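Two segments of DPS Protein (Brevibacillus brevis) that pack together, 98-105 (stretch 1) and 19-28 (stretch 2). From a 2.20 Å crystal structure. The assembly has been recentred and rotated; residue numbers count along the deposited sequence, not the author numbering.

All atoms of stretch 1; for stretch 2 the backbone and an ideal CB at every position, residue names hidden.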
# COMPACT_ATOMS: atom_id res chain seq x y z
N SER A 98 21.03 -12.45 29.52
CA SER A 98 20.83 -13.49 30.51
C SER A 98 19.35 -13.87 30.62
O SER A 98 19.00 -15.04 30.79
CB SER A 98 21.37 -13.01 31.86
OG SER A 98 21.37 -14.07 32.80
N SER A 99 18.48 -12.87 30.49
CA SER A 99 17.04 -13.11 30.56
C SER A 99 16.56 -13.94 29.36
O SER A 99 15.71 -14.83 29.50
CB SER A 99 16.30 -11.77 30.61
OG SER A 99 14.90 -11.97 30.49
N VAL A 100 17.09 -13.65 28.18
CA VAL A 100 16.71 -14.40 26.99
C VAL A 100 17.20 -15.83 27.14
O VAL A 100 16.52 -16.77 26.74
CB VAL A 100 17.30 -13.79 25.71
CG1 VAL A 100 16.95 -14.65 24.51
CG2 VAL A 100 16.76 -12.37 25.53
N VAL A 101 18.39 -15.99 27.71
CA VAL A 101 18.93 -17.33 27.92
C VAL A 101 17.99 -18.10 28.84
O VAL A 101 17.64 -19.24 28.55
CB VAL A 101 20.34 -17.27 28.56
CG1 VAL A 101 20.74 -18.66 29.06
CG2 VAL A 101 21.36 -16.78 27.53
N ASN A 102 17.58 -17.48 29.94
CA ASN A 102 16.67 -18.12 30.89
C ASN A 102 15.35 -18.50 30.22
O ASN A 102 14.86 -19.61 30.38
CB ASN A 102 16.37 -17.21 32.08
CG ASN A 102 17.58 -16.99 32.97
OD1 ASN A 102 18.52 -17.79 32.97
ND2 ASN A 102 17.55 -15.91 33.74
N ASP A 103 14.77 -17.56 29.47
CA ASP A 103 13.50 -17.82 28.79
C ASP A 103 13.62 -18.94 27.76
O ASP A 103 12.79 -19.86 27.73
CB ASP A 103 13.00 -16.54 28.11
CG ASP A 103 12.55 -15.49 29.12
OD1 ASP A 103 12.46 -15.81 30.32
OD2 ASP A 103 12.30 -14.35 28.70
N PHE A 104 14.64 -18.87 26.91
CA PHE A 104 14.83 -19.90 25.90
C PHE A 104 15.06 -21.27 26.54
O PHE A 104 14.58 -22.29 26.04
CB PHE A 104 16.00 -19.55 24.98
CG PHE A 104 15.68 -18.50 23.94
CD1 PHE A 104 16.62 -18.18 22.95
CD2 PHE A 104 14.45 -17.85 23.94
CE1 PHE A 104 16.33 -17.23 21.98
CE2 PHE A 104 14.16 -16.89 22.96
CZ PHE A 104 15.09 -16.58 21.99
N VAL A 105 15.78 -21.29 27.65
CA VAL A 105 16.03 -22.55 28.34
C VAL A 105 14.71 -23.11 28.86
O VAL A 105 14.47 -24.32 28.76
CB VAL A 105 17.02 -22.36 29.52
CG1 VAL A 105 17.15 -23.65 30.33
CG2 VAL A 105 18.38 -21.95 29.00
N UNK A 19 3.38 -17.67 24.78
CA UNK A 19 4.77 -17.37 25.13
C UNK A 19 5.43 -16.47 24.10
O UNK A 19 6.09 -15.50 24.46
CB UNK A 19 5.57 -18.66 25.27
N UNK A 20 5.26 -16.80 22.83
CA UNK A 20 5.87 -16.01 21.77
C UNK A 20 5.22 -14.65 21.56
O UNK A 20 5.88 -13.72 21.08
CB UNK A 20 5.82 -16.80 20.46
N UNK A 21 3.95 -14.53 21.92
CA UNK A 21 3.28 -13.24 21.80
C UNK A 21 3.90 -12.34 22.87
O UNK A 21 4.16 -11.16 22.64
CB UNK A 21 1.76 -13.36 21.96
N UNK A 22 4.16 -12.91 24.04
CA UNK A 22 4.80 -12.17 25.12
C UNK A 22 6.23 -11.81 24.71
O UNK A 22 6.66 -10.66 24.84
CB UNK A 22 4.79 -12.98 26.42
N UNK A 23 6.96 -12.79 24.19
CA UNK A 23 8.34 -12.57 23.77
C UNK A 23 8.49 -11.56 22.63
O UNK A 23 9.49 -10.85 22.57
CB UNK A 23 8.96 -13.90 23.34
N UNK A 24 7.50 -11.49 21.74
CA UNK A 24 7.58 -10.53 20.64
C UNK A 24 7.75 -9.13 21.23
O UNK A 24 8.55 -8.33 20.76
CB UNK A 24 6.34 -10.60 19.75
N UNK A 25 6.99 -8.85 22.29
CA UNK A 25 7.07 -7.54 22.92
C UNK A 25 8.27 -7.42 23.87
O UNK A 25 8.87 -6.36 23.99
CB UNK A 25 5.77 -7.25 23.68
N UNK A 26 8.63 -8.52 24.51
CA UNK A 26 9.76 -8.51 25.44
C UNK A 26 11.06 -8.25 24.68
O UNK A 26 11.92 -7.48 25.13
CB UNK A 26 9.84 -9.83 26.21
N UNK A 27 11.20 -8.88 23.52
CA UNK A 27 12.39 -8.71 22.69
C UNK A 27 12.45 -7.28 22.13
O UNK A 27 13.53 -6.73 21.93
CB UNK A 27 12.40 -9.73 21.55
N UNK A 28 11.28 -6.70 21.88
CA UNK A 28 11.21 -5.31 21.41
C UNK A 28 11.68 -4.44 22.56
O UNK A 28 12.41 -3.47 22.36
CB UNK A 28 9.80 -4.92 20.96

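Both stretches are helical, and their axes run nearly antiparallel (168°) with a closest approach of 11.9 Å. No ideal CB of stretch 2 has an atom of stretch 1 within 5.5 Å, so any contact must be made by side chains that reach. The helical torsions disfavour proline and otherwise select little.

Position 19 lies out of reach, and stretch 1 sets no preference there. It is Asn 19, whose amide is hydrogen-bonded elsewhere in the structure.

At position 20 CA-to-CB points sideways, and the nearest offering is the ring of Phe 104. A small residue would fall short; a long apolar or aromatic one could bridge the gap. It is Trp 20. With chi1 at -76° (m), its indole extends until CH2 lies 3.9 Å from Phe 104 CE2, an apolar contact of oblique geometry.

Positions 21 and 22 make no contact, so many residues would serve; they are Val 21 and Val 22.

Position 23 points toward stretch 1, its CA 8.9 Å from the CA of Asp 103. Two kinds are plausible: a basic or polar side chain to meet the carboxylate, or an apolar one of medium length packing beside it. The second is found. Leu 23 (m, t) places CD2 3.9 Å from Asp 103 OD2.

Positions 24 and 25 are out of reach of stretch 1, which gives no preference; they are Tyr 24 and Val 25.

Position 26 also points toward stretch 1, which offers a polar site beyond direct reach of the CB: Asp 103 OD2 is 5.7 Å and Ser 99 OG 7.0 Å from the ideal CB of position 26. Length and positive charge are wanted; lysine or arginine would fit best, with glutamine a weaker candidate. It is Lys 26, all four chi angles t, fully extended. Lys 26 NZ donates to Asp 103 OD2 at 2.6 Å within a salt bridge. Water 1 accepts from Lys 26 NZ (3.2 Å), donates to Asp 103 OD1 (2.8 Å), and lies 2.5 Å from Ser 99 OG in a hydrogen bond of undecided direction.

Position 27 has its CA 8.3 Å from the CA of Val 100, but its CB points sideways. The methyls of Val 100 favour a branched or flexible apolar residue such as leucine, isoleucine or methionine. Leu 27 (m, t) brings CD2 to 4.1 Å from Val 100 CG2.

Position 28 is also out of reach, so stretch 1 leaves the choice open; it is His 28.

Stretch 2 19-28: NWVVLYVKLH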
# COMPACT_ATOMS: atom_id res chain seq x y z
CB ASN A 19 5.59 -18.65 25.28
CG ASN A 19 5.40 -19.32 26.62
OD1 ASN A 19 5.06 -18.66 27.60
ND2 ASN A 19 5.64 -20.62 26.69
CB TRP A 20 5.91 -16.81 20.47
CG TRP A 20 7.01 -17.83 20.51
CD1 TRP A 20 6.88 -19.18 20.68
CD2 TRP A 20 8.42 -17.57 20.49
NE1 TRP A 20 8.12 -19.77 20.77
CE2 TRP A 20 9.08 -18.80 20.66
CE3 TRP A 20 9.18 -16.40 20.34
CZ2 TRP A 20 10.47 -18.91 20.69
CZ3 TRP A 20 10.57 -16.50 20.38
CH2 TRP A 20 11.20 -17.74 20.55
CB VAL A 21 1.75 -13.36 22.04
CG1 VAL A 21 1.09 -11.97 21.99
CG2 VAL A 21 1.15 -14.25 21.00
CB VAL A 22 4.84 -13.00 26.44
CG1 VAL A 22 5.82 -12.36 27.43
CG2 VAL A 22 3.45 -13.08 27.05
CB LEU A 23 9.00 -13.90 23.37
CG LEU A 23 9.50 -14.73 24.55
CD1 LEU A 23 9.85 -16.14 24.11
CD2 LEU A 23 10.71 -14.04 25.17
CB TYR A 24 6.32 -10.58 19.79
CG TYR A 24 6.30 -9.56 18.66
CD1 TYR A 24 7.08 -9.74 17.51
CD2 TYR A 24 5.50 -8.43 18.75
CE1 TYR A 24 7.05 -8.80 16.48
CE2 TYR A 24 5.47 -7.49 17.72
CZ TYR A 24 6.24 -7.68 16.59
OH TYR A 24 6.20 -6.75 15.57
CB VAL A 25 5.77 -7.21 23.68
CG1 VAL A 25 5.97 -6.02 24.64
CG2 VAL A 25 4.68 -6.86 22.68
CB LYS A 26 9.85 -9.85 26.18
CG LYS A 26 10.79 -9.84 27.39
CD LYS A 26 10.71 -11.18 28.15
CE LYS A 26 11.50 -11.15 29.45
NZ LYS A 26 11.33 -12.43 30.21
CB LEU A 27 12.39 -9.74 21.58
CG LEU A 27 12.60 -11.16 22.13
CD1 LEU A 27 12.26 -12.20 21.08
CD2 LEU A 27 14.05 -11.32 22.60
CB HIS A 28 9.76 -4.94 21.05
CG HIS A 28 9.43 -5.14 19.60
ND1 HIS A 28 9.74 -4.21 18.63
CD2 HIS A 28 8.81 -6.16 18.96
CE1 HIS A 28 9.33 -4.65 17.45
NE2 HIS A 28 8.76 -5.83 17.63
O HOH W 1 13.74 -13.77 31.74
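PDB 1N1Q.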